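Long-range contact in Hia (Adhesin) (Haemophilus influenzae, PDB 3EMF), which is a trimeric autotransporter adhesin of the bacterial surface, represented here by its second binding domain, and probably attaches the bacterium to host cells: residues K36-L41 with S81-H86. Numbering follows the deposited sequence.
Sequences KGLLNL and SQQVKH
At the junction between the loop-rich N-terminal part of the HiaBD2 domain and the antiparallel hairpin of strands 67-74 and 80-85, Gln83 reaches from strand 80-85 to Lys36 and Leu38 of the loop 36-41. Its CB points at the loop, and beyond CG the chain runs extended (chi2 -179°), which carries the amide across a gap in which the closest CA atoms, those of Leu38 and Gln83, stand 8.2 Å apart. Gln83 NE2 donates to Lys36 O at 2.7 Å, fairly straight with an N-H...O angle of 153°; the donor sits well above the carbonyl plane of Lys36. The same NE2 also bonds Ala34 O, so two loop carbonyls grip the amide nitrogen, which together with the water on OE1 probably fixes the turn of the amide. Gln83 OE1 accepts from this water at 2.7 Å. The water accepts in turn from Lys85 NZ at 3.2 Å and donates a weak, long hydrogen bond to Lys36 O.

Leu38 meets Gln83 tip to tip: its CG lies 3.6 Å from Gln83 NE2 and its CD2 3.6 Å from Gln83 OE1, packing the isobutyl group against the amide. Lys85, bent at chi2 and chi3, brings its CD beside the same methyl, 3.8 Å from Leu38 CD2, while its ammonium goes on to Arg64 O. Val69 of the partner strand and His86 of the second subunit also pack on Leu38, placing this leucine at a subunit interface. Gly37 has a positive phi (93°), a backbone state in which a side chain would be jammed against the carbonyl oxygen of Lys36. A strand glutamine bridging to loop carbonyls thus ties the irregular HiaBD2 N-terminal region to the hairpin of the Trp-ring domain in this trimeric autotransporter adhesin.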
loop_
_atom_site.group_PDB
_atom_site.type_symbol
_atom_site.label_atom_id
_atom_site.label_comp_id
_atom_site.label_asym_id
_atom_site.label_seq_id
_atom_site.Cartn_x
_atom_site.Cartn_y
_atom_site.Cartn_z
ATOM N N LYS A 36 -11.779 0.030 -9.653
ATOM C CA LYS A 36 -11.888 1.063 -10.670
ATOM C C LYS A 36 -10.971 2.234 -10.374
ATOM O O LYS A 36 -11.060 2.838 -9.305
ATOM C CB LYS A 36 -13.343 1.580 -10.776
ATOM C CG LYS A 36 -13.504 2.644 -11.842
ATOM C CD LYS A 36 -14.974 3.137 -11.943
ATOM C CE LYS A 36 -15.096 4.293 -12.941
ATOM N NZ LYS A 36 -16.296 5.166 -12.684
ATOM N N GLY A 37 -10.117 2.584 -11.328
ATOM C CA GLY A 37 -9.222 3.712 -11.139
ATOM C C GLY A 37 -7.853 3.346 -10.569
ATOM O O GLY A 37 -6.954 4.177 -10.537
ATOM N N LEU A 38 -7.676 2.114 -10.106
ATOM C CA LEU A 38 -6.333 1.693 -9.698
ATOM C C LEU A 38 -5.527 1.412 -10.957
ATOM O O LEU A 38 -6.085 1.002 -11.970
ATOM C CB LEU A 38 -6.374 0.442 -8.807
ATOM C CG LEU A 38 -7.068 0.554 -7.449
ATOM C CD1 LEU A 38 -6.958 -0.762 -6.647
ATOM C CD2 LEU A 38 -6.472 1.709 -6.668
ATOM N N LEU A 39 -4.216 1.613 -10.879
ATOM C CA LEU A 39 -3.333 1.421 -12.015
ATOM C C LEU A 39 -3.376 -0.030 -12.460
ATOM O O LEU A 39 -3.346 -0.955 -11.643
ATOM C CB LEU A 39 -1.896 1.815 -11.641
ATOM C CG LEU A 39 -0.927 2.205 -12.762
ATOM C CD1 LEU A 39 -1.502 3.371 -13.571
ATOM C CD2 LEU A 39 0.443 2.573 -12.168
ATOM N N ASN A 40 -3.466 -0.232 -13.763
ATOM C CA ASN A 40 -3.380 -1.568 -14.305
ATOM C C ASN A 40 -1.935 -1.851 -14.731
ATOM O O ASN A 40 -1.523 -1.506 -15.824
ATOM C CB ASN A 40 -4.331 -1.762 -15.484
ATOM C CG ASN A 40 -4.295 -3.184 -16.002
ATOM O OD1 ASN A 40 -3.480 -3.987 -15.542
ATOM N ND2 ASN A 40 -5.176 -3.511 -16.946
ATOM N N LEU A 41 -1.165 -2.462 -13.847
ATOM C CA LEU A 41 0.246 -2.668 -14.123
ATOM C C LEU A 41 0.496 -3.890 -14.998
ATOM O O LEU A 41 1.543 -4.002 -15.634
ATOM C CB LEU A 41 1.038 -2.762 -12.810
ATOM C CG LEU A 41 1.306 -1.425 -12.119
ATOM C CD1 LEU A 41 2.012 -1.648 -10.786
ATOM C CD2 LEU A 41 2.133 -0.508 -13.011
ATOM N N SER A 81 -16.295 -3.151 -0.426
ATOM C CA SER A 81 -14.889 -2.922 -0.760
ATOM C C SER A 81 -14.568 -1.443 -0.835
ATOM O O SER A 81 -15.425 -0.630 -1.173
ATOM C CB SER A 81 -14.544 -3.572 -2.103
ATOM O OG SER A 81 -14.683 -4.976 -2.056
ATOM N N GLN A 82 -13.323 -1.103 -0.523
ATOM C CA GLN A 82 -12.820 0.251 -0.708
ATOM C C GLN A 82 -11.383 0.153 -1.202
ATOM O O GLN A 82 -10.756 -0.903 -1.089
ATOM C CB GLN A 82 -12.851 1.042 0.603
ATOM C CG GLN A 82 -14.179 1.037 1.332
ATOM C CD GLN A 82 -14.237 0.005 2.445
ATOM O OE1 GLN A 82 -13.694 -1.098 2.328
ATOM N NE2 GLN A 82 -14.897 0.360 3.534
ATOM N N GLN A 83 -10.864 1.259 -1.725
ATOM C CA GLN A 83 -9.483 1.317 -2.162
ATOM C C GLN A 83 -8.646 2.024 -1.150
ATOM O O GLN A 83 -8.972 3.128 -0.734
ATOM C CB GLN A 83 -9.350 2.081 -3.469
ATOM C CG GLN A 83 -10.205 1.555 -4.538
ATOM C CD GLN A 83 -10.036 2.311 -5.828
ATOM O OE1 GLN A 83 -9.526 3.433 -5.855
ATOM N NE2 GLN A 83 -10.466 1.692 -6.920
ATOM N N VAL A 84 -7.540 1.394 -0.773
ATOM C CA VAL A 84 -6.560 2.049 0.056
ATOM C C VAL A 84 -5.468 2.584 -0.847
ATOM O O VAL A 84 -4.645 1.827 -1.366
ATOM C CB VAL A 84 -5.974 1.083 1.067
ATOM C CG1 VAL A 84 -4.991 1.821 1.983
ATOM C CG2 VAL A 84 -7.104 0.473 1.855
ATOM N N LYS A 85 -5.470 3.894 -1.046
ATOM C CA LYS A 85 -4.487 4.515 -1.909
ATOM C C LYS A 85 -3.391 5.135 -1.082
ATOM O O LYS A 85 -3.421 5.056 0.149
ATOM C CB LYS A 85 -5.165 5.523 -2.842
ATOM C CG LYS A 85 -6.123 4.815 -3.811
ATOM C CD LYS A 85 -5.878 5.195 -5.265
ATOM C CE LYS A 85 -6.367 6.593 -5.561
ATOM N NZ LYS A 85 -6.427 6.852 -7.030
ATOM N N HIS A 86 -2.405 5.744 -1.735
ATOM C CA HIS A 86 -1.338 6.331 -0.959
ATOM C C HIS A 86 -1.919 7.353 0.006
ATOM O O HIS A 86 -2.781 8.165 -0.379
ATOM C CB HIS A 86 -0.318 7.026 -1.839
ATOM C CG HIS A 86 0.664 7.837 -1.055
ATOM N ND1 HIS A 86 0.573 9.203 -0.925
ATOM C CD2 HIS A 86 1.716 7.455 -0.297
ATOM C CE1 HIS A 86 1.538 9.633 -0.128
ATOM N NE2 HIS A 86 2.256 8.590 0.254
HETATM O O HOH W 1 -9.225 5.347 -7.697
#